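Local coordinates for Lin2891 protein (Listeria innocua, PDB 3DB0) that probably acts as a flavin-dependent oxidoreductase related to pyridoxamine 5'-phosphate oxidase, built on an FMN-binding-type barrel, at residues 9-14 with 40-45; 20-25 with 33-38; 46-51 with 112-117; 79-84 with 120-125. One frame throughout, in Å; residues are numbered along the deposited sequence.

Overall arrangement
From the N terminus, helix 6-16 comes first, and interaction 1 closes the loop that opens there, packing the helix on the turn that leads into strand 43-49. Nested inside that loop is interaction 2, which pairs the two strands of the hairpin 19-26 and 29-40. The other two contacts open later and cross, because their segments alternate along the chain. Interaction 3 joins strand 43-49 to the beginning of strand 113-126, and interaction 4 joins strand 77-86 to the later part of that same strand. Interactions 2, 3 and 4 thus secure three seams of one antiparallel barrel, while interaction 1 lays a helix against it; the centres of interactions 3 and 4 lie about 20 Å apart.

Interaction 1. Residues 9-14 with 40-45; sequences KILAIL and DGLTLY
I10 opens the contact by laying its CG2 branch on L42, with CG2 3.6 Å from L42 CD2. That branch stands anti to the backbone N, while CG1 lies beside that N, anti to the carbonyl carbon (chi1 -68°), and the two side chains cross at about a right angle. L11, next along the helix, brings its CD2 methyl to the same L42 CD2 at 3.7 Å. The L11 CD2 methyl also sits 3.8 Å from G41 O, so it rests partly on peptide and partly on side chain. One helical turn after I10, L14 divides its two methyls between different partners. Its CD1 lies 3.9 Å from G41 O, and its CD2 reaches L44 CD2 at 3.8 Å. L42 CD2 is thus a shared point of contact for I10, L11 and, more loosely, L14.

L42 is offered to the helix by a type II' turn from D40 to T43, in which T43 N bonds to D40 O at 3.1 Å and G41 takes the positive phi. The carbonyl of G41 that the leucine methyls touch is engaged by the side chain of H39. Behind the contact, L78 of strand 77-86 receives I10 and L14, which places helix 6-16 against the barrel. The contact across the segments is carried by aliphatic branches, so its stability probably comes from fit and the exclusion of water rather than from directed bonds.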
# COMPACT_ATOMS: atom_id res chain seq x y z
N LYS B 9 -7.60 -16.55 9.45
CA LYS B 9 -6.28 -15.90 9.61
C LYS B 9 -5.64 -15.63 8.25
O LYS B 9 -5.00 -14.61 8.03
CB LYS B 9 -5.35 -16.71 10.55
N ILE B 10 -5.84 -16.55 7.32
CA ILE B 10 -5.29 -16.38 5.97
C ILE B 10 -5.95 -15.16 5.36
O ILE B 10 -5.27 -14.28 4.84
CB ILE B 10 -5.52 -17.65 5.11
CG1 ILE B 10 -4.68 -18.79 5.64
CG2 ILE B 10 -5.14 -17.45 3.61
CD1 ILE B 10 -5.10 -20.15 5.16
N LEU B 11 -7.27 -15.06 5.48
CA LEU B 11 -8.01 -13.94 4.87
C LEU B 11 -7.63 -12.61 5.45
O LEU B 11 -7.55 -11.60 4.73
CB LEU B 11 -9.52 -14.16 4.98
CG LEU B 11 -10.04 -15.23 4.06
CD1 LEU B 11 -11.45 -15.68 4.42
CD2 LEU B 11 -9.98 -14.65 2.65
N ALA B 12 -7.37 -12.61 6.75
CA ALA B 12 -7.01 -11.38 7.46
C ALA B 12 -5.70 -10.85 6.86
O ALA B 12 -5.56 -9.65 6.57
CB ALA B 12 -6.88 -11.63 9.00
N ILE B 13 -4.76 -11.76 6.60
CA ILE B 13 -3.47 -11.35 6.08
C ILE B 13 -3.67 -10.81 4.62
O ILE B 13 -3.09 -9.77 4.24
CB ILE B 13 -2.46 -12.49 6.12
CG1 ILE B 13 -2.09 -12.91 7.55
CG2 ILE B 13 -1.21 -12.07 5.37
CD1 ILE B 13 -1.21 -14.16 7.64
N LEU B 14 -4.52 -11.49 3.85
CA LEU B 14 -4.82 -11.06 2.48
C LEU B 14 -5.58 -9.73 2.48
O LEU B 14 -5.42 -8.93 1.59
CB LEU B 14 -5.67 -12.10 1.70
CG LEU B 14 -4.98 -13.44 1.39
CD1 LEU B 14 -5.90 -14.44 0.70
CD2 LEU B 14 -3.67 -13.16 0.55
N ASP B 40 -10.17 -12.63 -4.05
CA ASP B 40 -11.55 -12.96 -3.98
C ASP B 40 -11.53 -14.26 -3.21
O ASP B 40 -11.27 -15.35 -3.76
CB ASP B 40 -12.15 -13.20 -5.35
CG ASP B 40 -13.61 -13.71 -5.25
OD1 ASP B 40 -14.27 -13.29 -4.31
OD2 ASP B 40 -14.06 -14.52 -6.07
N GLY B 41 -11.77 -14.17 -1.93
CA GLY B 41 -11.65 -15.37 -1.13
C GLY B 41 -10.17 -15.69 -1.16
O GLY B 41 -9.33 -14.77 -1.09
N LEU B 42 -9.85 -16.96 -1.29
CA LEU B 42 -8.44 -17.39 -1.32
C LEU B 42 -7.86 -17.38 -2.74
O LEU B 42 -6.67 -17.71 -2.95
CB LEU B 42 -8.24 -18.74 -0.65
CG LEU B 42 -8.69 -18.91 0.80
CD1 LEU B 42 -8.21 -20.25 1.27
CD2 LEU B 42 -8.20 -17.80 1.71
N THR B 43 -8.67 -16.95 -3.71
CA THR B 43 -8.15 -16.77 -5.10
C THR B 43 -7.45 -15.41 -5.26
O THR B 43 -7.97 -14.36 -4.88
CB THR B 43 -9.24 -16.98 -6.16
OG1 THR B 43 -9.66 -18.35 -6.13
CG2 THR B 43 -8.72 -16.69 -7.58
N LEU B 44 -6.24 -15.44 -5.81
CA LEU B 44 -5.48 -14.22 -6.04
C LEU B 44 -5.49 -13.82 -7.52
O LEU B 44 -5.65 -14.66 -8.44
CB LEU B 44 -4.04 -14.39 -5.58
CG LEU B 44 -3.72 -14.66 -4.11
CD1 LEU B 44 -2.22 -14.59 -3.93
CD2 LEU B 44 -4.34 -13.73 -3.14
N TYR B 45 -5.39 -12.52 -7.73
CA TYR B 45 -5.39 -11.93 -9.07
C TYR B 45 -4.30 -10.88 -9.08
O TYR B 45 -4.09 -10.15 -8.10
CB TYR B 45 -6.73 -11.28 -9.45
CG TYR B 45 -7.92 -12.23 -9.53
CD1 TYR B 45 -8.12 -13.03 -10.65
CD2 TYR B 45 -8.85 -12.27 -8.53
CE1 TYR B 45 -9.22 -13.89 -10.74
CE2 TYR B 45 -9.95 -13.12 -8.61
CZ TYR B 45 -10.12 -13.93 -9.71
OH TYR B 45 -11.17 -14.79 -9.77

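Interaction 2. Residues 20-25 with 33-38; sequences GVLTSV and RYMTFL
L22 O is gripped twice: R33 N donates to it at 3.0 Å, and a bound water donates from 3.1 Å. The same water also donates to S24 OG and accepts from R33 NH1, at 2.8 Å, lying at the edge of the guanidinium and in its plane. S24 OG stands between its backbone N and carbonyl carbon (chi1 48°), where it meets the water, and the extended R33 chain carries the guanidinium to the same water. The water thus stitches side chain to side chain and both to the backbone. E57 of helix 53-60 completes the cluster, forming a salt bridge with R33 NH2 and a hydrogen bond with S24 OG.

The rest is an antiparallel ladder. L22 N donates to R33 O, and G20 and M35 exchange a reciprocal pair of bonds, with G20 N 2.9 Å from M35 O. Between these hydrogen-bonded pairs sits the non-hydrogen-bonded pair of V21 and Y34, where V21 CG2 comes obliquely to the ring, 3.3 Å from Y34 CE1. That tyrosine ring also stacks on Y70 of the second subunit. On the other face of the hairpin, the CE methyl of M35, a selenomethionine, lies 3.6 Å from L22 CB, and F37 turns its ring edge to the strand, with CD2 3.6 Å from G20 N.

The E57 salt bridge and the water together hold the guanidinium beside the strand, and the carboxylate would offset much of its charge.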
# COMPACT_ATOMS: atom_id res chain seq x y z
N GLY B 20 2.87 -8.35 -2.73
CA GLY B 20 3.50 -9.60 -2.40
C GLY B 20 4.58 -9.86 -3.39
O GLY B 20 4.81 -9.06 -4.32
N VAL B 21 5.24 -11.00 -3.21
CA VAL B 21 6.30 -11.45 -4.10
C VAL B 21 5.77 -12.63 -4.93
O VAL B 21 5.31 -13.62 -4.38
CB VAL B 21 7.59 -11.90 -3.27
CG1 VAL B 21 8.69 -12.42 -4.17
CG2 VAL B 21 8.13 -10.75 -2.39
N LEU B 22 5.78 -12.51 -6.25
CA LEU B 22 5.44 -13.63 -7.09
C LEU B 22 6.73 -14.29 -7.56
O LEU B 22 7.60 -13.60 -8.07
CB LEU B 22 4.73 -13.19 -8.38
CG LEU B 22 4.40 -14.41 -9.26
CD1 LEU B 22 3.18 -15.22 -8.70
CD2 LEU B 22 4.15 -13.95 -10.62
N THR B 23 6.85 -15.60 -7.39
CA THR B 23 7.99 -16.31 -7.93
C THR B 23 7.45 -17.25 -8.98
O THR B 23 6.56 -18.04 -8.73
CB THR B 23 8.77 -17.09 -6.84
OG1 THR B 23 9.20 -16.16 -5.83
CG2 THR B 23 9.98 -17.84 -7.46
N SER B 24 7.94 -17.05 -10.20
CA SER B 24 7.60 -17.84 -11.39
C SER B 24 8.91 -18.46 -11.91
O SER B 24 10.01 -18.20 -11.38
CB SER B 24 6.87 -17.02 -12.43
OG SER B 24 7.53 -15.78 -12.66
N VAL B 25 8.77 -19.31 -12.92
CA VAL B 25 9.86 -20.09 -13.42
C VAL B 25 9.98 -19.90 -14.92
O VAL B 25 8.97 -19.90 -15.64
CB VAL B 25 9.60 -21.61 -13.15
CG1 VAL B 25 10.66 -22.52 -13.83
CG2 VAL B 25 9.45 -21.89 -11.67
N ARG B 33 9.39 -11.25 -8.27
CA ARG B 33 8.99 -9.88 -8.46
C ARG B 33 7.95 -9.44 -7.46
O ARG B 33 7.10 -10.21 -7.06
CB ARG B 33 8.40 -9.66 -9.86
CG ARG B 33 9.26 -10.16 -11.00
CD ARG B 33 8.52 -10.03 -12.31
NE ARG B 33 9.32 -10.41 -13.49
CZ ARG B 33 9.34 -11.62 -14.04
NH1 ARG B 33 8.66 -12.59 -13.49
NH2 ARG B 33 10.08 -11.86 -15.11
N TYR B 34 8.03 -8.17 -7.08
CA TYR B 34 7.05 -7.56 -6.20
C TYR B 34 5.90 -7.09 -7.06
O TYR B 34 6.09 -6.58 -8.17
CB TYR B 34 7.58 -6.37 -5.44
CG TYR B 34 8.37 -6.73 -4.23
CD1 TYR B 34 7.76 -7.14 -3.08
CD2 TYR B 34 9.76 -6.72 -4.26
CE1 TYR B 34 8.49 -7.47 -1.98
CE2 TYR B 34 10.50 -7.09 -3.14
CZ TYR B 34 9.87 -7.45 -2.03
OH TYR B 34 10.58 -7.83 -0.91
N MSE B 35 4.69 -7.33 -6.60
CA MSE B 35 3.56 -6.81 -7.32
C MSE B 35 2.27 -6.78 -6.48
O MSE B 35 2.23 -7.25 -5.34
CB MSE B 35 3.32 -7.57 -8.62
CG MSE B 35 2.97 -9.05 -8.36
SE MSE B 35 2.98 -10.18 -9.92
CE MSE B 35 4.94 -10.12 -10.17
N THR B 36 1.26 -6.18 -7.08
CA THR B 36 -0.05 -5.99 -6.45
C THR B 36 -0.90 -7.22 -6.71
O THR B 36 -0.94 -7.76 -7.85
CB THR B 36 -0.74 -4.72 -6.96
OG1 THR B 36 0.13 -3.64 -6.69
CG2 THR B 36 -2.12 -4.43 -6.27
N PHE B 37 -1.49 -7.66 -5.60
CA PHE B 37 -2.43 -8.75 -5.55
C PHE B 37 -3.78 -8.32 -5.01
O PHE B 37 -3.86 -7.77 -3.91
CB PHE B 37 -1.91 -9.87 -4.65
CG PHE B 37 -0.68 -10.57 -5.20
CD1 PHE B 37 -0.80 -11.64 -6.10
CD2 PHE B 37 0.57 -10.10 -4.91
CE1 PHE B 37 0.32 -12.26 -6.62
CE2 PHE B 37 1.70 -10.71 -5.46
CZ PHE B 37 1.57 -11.78 -6.32
N LEU B 38 -4.83 -8.60 -5.78
CA LEU B 38 -6.22 -8.51 -5.30
C LEU B 38 -6.62 -9.95 -4.94
O LEU B 38 -5.98 -10.93 -5.38
CB LEU B 38 -7.15 -7.95 -6.40
CG LEU B 38 -6.68 -6.57 -6.90
CD1 LEU B 38 -7.64 -5.85 -7.82
CD2 LEU B 38 -6.49 -5.70 -5.71
O HOH W 1 7.47 -13.43 -11.12

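Interaction 3. Residues 46-51 with 112-117; sequences TPSGKE and SFVVIK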
# COMPACT_ATOMS: atom_id res chain seq x y z
N THR B 46 -3.49 -10.88 -10.12
CA THR B 46 -2.50 -9.85 -10.25
C THR B 46 -2.49 -9.37 -11.73
O THR B 46 -2.53 -10.20 -12.69
CB THR B 46 -1.11 -10.35 -9.73
OG1 THR B 46 -0.21 -9.26 -9.68
CG2 THR B 46 -0.54 -11.43 -10.62
N PRO B 47 -2.41 -8.03 -11.93
CA PRO B 47 -2.39 -7.42 -13.26
C PRO B 47 -1.13 -7.68 -14.03
O PRO B 47 -0.05 -7.86 -13.46
CB PRO B 47 -2.59 -5.92 -12.99
CG PRO B 47 -2.28 -5.73 -11.57
CD PRO B 47 -2.30 -7.04 -10.85
N SER B 48 -1.27 -7.72 -15.35
CA SER B 48 -0.09 -7.90 -16.19
C SER B 48 -0.37 -7.39 -17.60
O SER B 48 -1.46 -6.90 -17.87
CB SER B 48 0.35 -9.35 -16.16
OG SER B 48 1.59 -9.52 -16.80
N GLY B 49 0.63 -7.45 -18.47
CA GLY B 49 0.48 -7.07 -19.87
C GLY B 49 0.68 -8.32 -20.70
O GLY B 49 1.41 -9.22 -20.30
N LYS B 50 0.03 -8.38 -21.86
CA LYS B 50 0.10 -9.56 -22.74
C LYS B 50 1.50 -9.95 -23.13
O LYS B 50 1.80 -11.14 -23.36
CB LYS B 50 -0.62 -9.33 -24.07
CG LYS B 50 -2.11 -9.41 -24.04
CD LYS B 50 -2.68 -9.11 -25.41
CE LYS B 50 -4.15 -8.78 -25.26
NZ LYS B 50 -4.74 -8.40 -26.55
N GLU B 51 2.34 -8.94 -23.29
CA GLU B 51 3.72 -9.13 -23.71
C GLU B 51 4.76 -9.13 -22.62
O GLU B 51 5.93 -9.23 -22.92
CB GLU B 51 4.13 -8.09 -24.76
CG GLU B 51 3.68 -8.41 -26.19
CD GLU B 51 2.16 -8.57 -26.37
OE1 GLU B 51 1.41 -7.60 -26.14
OE2 GLU B 51 1.73 -9.66 -26.81
N SER B 112 -3.81 -4.37 -24.01
CA SER B 112 -2.71 -5.21 -23.64
C SER B 112 -2.87 -5.69 -22.19
O SER B 112 -2.12 -6.50 -21.75
CB SER B 112 -1.39 -4.48 -23.81
OG SER B 112 -1.23 -3.52 -22.79
N PHE B 113 -3.91 -5.23 -21.51
CA PHE B 113 -4.18 -5.58 -20.12
C PHE B 113 -4.64 -7.05 -19.96
O PHE B 113 -5.48 -7.56 -20.69
CB PHE B 113 -5.17 -4.64 -19.47
CG PHE B 113 -5.36 -4.87 -17.98
CD1 PHE B 113 -4.40 -4.47 -17.09
CD2 PHE B 113 -6.50 -5.45 -17.48
CE1 PHE B 113 -4.57 -4.66 -15.73
CE2 PHE B 113 -6.69 -5.62 -16.15
CZ PHE B 113 -5.73 -5.22 -15.25
N VAL B 114 -4.04 -7.71 -19.00
CA VAL B 114 -4.40 -9.09 -18.71
C VAL B 114 -4.35 -9.26 -17.22
O VAL B 114 -3.81 -8.42 -16.49
CB VAL B 114 -3.45 -10.09 -19.39
CG1 VAL B 114 -3.50 -9.91 -20.89
CG2 VAL B 114 -2.03 -9.96 -18.83
N VAL B 115 -4.97 -10.34 -16.78
CA VAL B 115 -5.04 -10.66 -15.37
C VAL B 115 -4.56 -12.09 -15.17
O VAL B 115 -4.99 -13.01 -15.88
CB VAL B 115 -6.47 -10.45 -14.81
CG1 VAL B 115 -6.61 -11.01 -13.32
CG2 VAL B 115 -6.91 -8.94 -14.93
N ILE B 116 -3.59 -12.22 -14.26
CA ILE B 116 -3.10 -13.49 -13.78
C ILE B 116 -3.90 -13.92 -12.57
O ILE B 116 -3.94 -13.25 -11.52
CB ILE B 116 -1.60 -13.48 -13.47
CG1 ILE B 116 -0.85 -13.07 -14.75
CG2 ILE B 116 -1.15 -14.90 -12.97
CD1 ILE B 116 0.63 -12.66 -14.58
N LYS B 117 -4.57 -15.05 -12.75
CA LYS B 117 -5.39 -15.66 -11.72
C LYS B 117 -4.54 -16.69 -11.06
O LYS B 117 -3.87 -17.47 -11.73
CB LYS B 117 -6.62 -16.34 -12.32
CG LYS B 117 -7.51 -17.08 -11.30
CD LYS B 117 -8.56 -18.00 -12.00
CE LYS B 117 -9.58 -18.43 -11.01
NZ LYS B 117 -10.64 -19.32 -11.59
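T46 and I116 exchange the two shortest bonds of the contact: T46 N donates to I116 O at 2.8 Å, and I116 N returns the bond to T46 O at the same distance. The second hydrogen-bonded pair, S48 with V114, is also reciprocal. Its donors stand well above the carbonyl planes, S48 N lying 38° out of that of V114 O and V114 N 41° out of that of S48 O. Where strand 43-49 ends, K50 N continues the series to S112 O at 2.9 Å.

These rungs form the antiparallel seam by which strand 43-49 accepts strand 113-126 as its neighbour in the six-stranded barrel, although some sixty residues separate them in the chain.

On one face of the seam, T46 and I116 lie side by side, with T46 CG2 3.7 Å from I116 CB. S48 CB meets the far end of the same isoleucine, at 3.7 Å from I116 CD1. The hydroxyls of this face are bound elsewhere in the chain, T46 OG1 to T36 O and S48 OG to the hydroxyl of T55. On the other face, with CG anti to its backbone N (chi1 -173°), F113 has its ring beside P47, whose CB approaches it obliquely, 3.6 Å from F113 CE1. The ring also meets W97 and, edge-to-face, W104 of the third subunit, which packs on P47 too.

Interaction 4. Residues 79-84 with 120-125; sequences EINGLA and PEQIRI
The carboxylate of E79 meets the guanidinium of R124 at its edge, the two planes 70° apart. R124 NH2 reaches E79 OE1 at 2.6 Å, a salt bridge that meets the oxygen on its syn side but 33° out of the carboxylate plane, and its N-H...O angle of 133° is markedly bent. E79 OE2 lies at the guanidinium edge, in its plane. The two side chains run alongside each other, the glutamate extended and the arginine bent at chi3, the torsion that places NE.

Their backbones pair as well: E79 N donates to R124 O at 2.8 Å, and R124 N donates back to E79 O. On the opposite face of the strands, I80 lies beside two partners, its CG1 4.0 Å from I123 CG2 and its CG2 4.0 Å from P120 CB. I123 goes on to touch I10 of helix 6-16.

Beyond N81 the register slips by one residue. N81 O accepts from both E121 N, at 2.8 Å, and Q122 N, at 3.1 Å, while N81 N donates to Q122 O. Two residues set against one, at the corner where strand 113-126 turns, make this a classic beta bulge within the antiparallel barrel.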
# COMPACT_ATOMS: atom_id res chain seq x y z
N GLU B 79 2.82 -18.23 2.75
CA GLU B 79 3.49 -18.85 1.63
C GLU B 79 2.40 -19.62 0.87
O GLU B 79 1.77 -20.54 1.40
CB GLU B 79 4.63 -19.76 2.07
CG GLU B 79 5.11 -20.53 0.91
CD GLU B 79 6.18 -21.58 1.22
OE1 GLU B 79 6.75 -21.63 2.32
OE2 GLU B 79 6.45 -22.37 0.31
N ILE B 80 2.14 -19.22 -0.36
CA ILE B 80 1.10 -19.79 -1.21
C ILE B 80 1.69 -20.44 -2.49
O ILE B 80 2.32 -19.77 -3.29
CB ILE B 80 0.15 -18.67 -1.67
CG1 ILE B 80 -0.50 -17.98 -0.47
CG2 ILE B 80 -0.91 -19.21 -2.63
CD1 ILE B 80 -1.33 -16.77 -0.77
N ASN B 81 1.48 -21.74 -2.67
CA ASN B 81 1.94 -22.44 -3.88
C ASN B 81 0.69 -22.72 -4.62
O ASN B 81 -0.28 -23.24 -4.05
CB ASN B 81 2.70 -23.71 -3.54
CG ASN B 81 3.99 -23.41 -2.75
OD1 ASN B 81 4.04 -23.61 -1.54
ND2 ASN B 81 4.98 -22.87 -3.41
N GLY B 82 0.68 -22.28 -5.88
CA GLY B 82 -0.53 -22.36 -6.68
C GLY B 82 -0.30 -22.47 -8.16
O GLY B 82 0.81 -22.56 -8.63
N LEU B 83 -1.41 -22.52 -8.86
CA LEU B 83 -1.44 -22.65 -10.26
C LEU B 83 -2.00 -21.37 -10.86
O LEU B 83 -3.13 -20.95 -10.55
CB LEU B 83 -2.30 -23.87 -10.64
CG LEU B 83 -1.68 -25.24 -10.35
CD1 LEU B 83 -2.69 -26.40 -10.68
CD2 LEU B 83 -0.39 -25.38 -11.20
N ALA B 84 -1.18 -20.78 -11.73
CA ALA B 84 -1.47 -19.51 -12.36
C ALA B 84 -1.90 -19.73 -13.80
O ALA B 84 -1.41 -20.63 -14.49
CB ALA B 84 -0.26 -18.49 -12.22
N PRO B 120 -4.81 -21.24 -5.32
CA PRO B 120 -3.89 -21.86 -4.36
C PRO B 120 -4.04 -23.35 -4.21
O PRO B 120 -5.15 -23.84 -4.20
CB PRO B 120 -4.32 -21.22 -3.03
CG PRO B 120 -5.04 -19.96 -3.43
CD PRO B 120 -5.78 -20.37 -4.64
N GLU B 121 -2.93 -24.05 -4.05
CA GLU B 121 -2.97 -25.51 -3.88
C GLU B 121 -2.57 -25.82 -2.45
O GLU B 121 -3.05 -26.77 -1.82
CB GLU B 121 -2.07 -26.22 -4.91
CG GLU B 121 -2.54 -26.04 -6.34
CD GLU B 121 -3.92 -26.70 -6.59
OE1 GLU B 121 -4.29 -27.64 -5.85
OE2 GLU B 121 -4.60 -26.29 -7.54
N GLN B 122 -1.71 -24.97 -1.94
CA GLN B 122 -1.21 -25.07 -0.57
C GLN B 122 -0.97 -23.69 -0.02
O GLN B 122 -0.38 -22.85 -0.70
CB GLN B 122 0.09 -25.84 -0.60
CG GLN B 122 -0.17 -27.27 -1.06
CD GLN B 122 0.76 -27.80 -2.17
OE1 GLN B 122 1.60 -27.07 -2.74
NE2 GLN B 122 0.56 -29.09 -2.52
N ILE B 123 -1.42 -23.45 1.21
CA ILE B 123 -1.16 -22.19 1.91
C ILE B 123 -0.66 -22.46 3.27
O ILE B 123 -1.33 -23.14 4.03
CB ILE B 123 -2.40 -21.30 2.06
CG1 ILE B 123 -3.14 -21.13 0.72
CG2 ILE B 123 -1.96 -19.99 2.61
CD1 ILE B 123 -4.33 -20.24 0.78
N ARG B 124 0.55 -21.94 3.56
CA ARG B 124 1.16 -22.09 4.85
C ARG B 124 1.28 -20.73 5.50
O ARG B 124 1.65 -19.73 4.83
CB ARG B 124 2.56 -22.64 4.73
CG ARG B 124 2.64 -24.06 4.32
CD ARG B 124 3.93 -24.63 4.86
NE ARG B 124 5.06 -24.12 4.11
CZ ARG B 124 6.31 -24.14 4.56
NH1 ARG B 124 6.59 -24.64 5.77
NH2 ARG B 124 7.29 -23.66 3.79
N ILE B 125 0.89 -20.66 6.77
CA ILE B 125 1.09 -19.44 7.55
C ILE B 125 2.39 -19.67 8.25
O ILE B 125 2.54 -20.62 9.04
CB ILE B 125 0.03 -19.11 8.61
CG1 ILE B 125 -1.36 -18.92 8.03
CG2 ILE B 125 0.31 -17.74 9.28
CD1 ILE B 125 -2.41 -18.65 9.17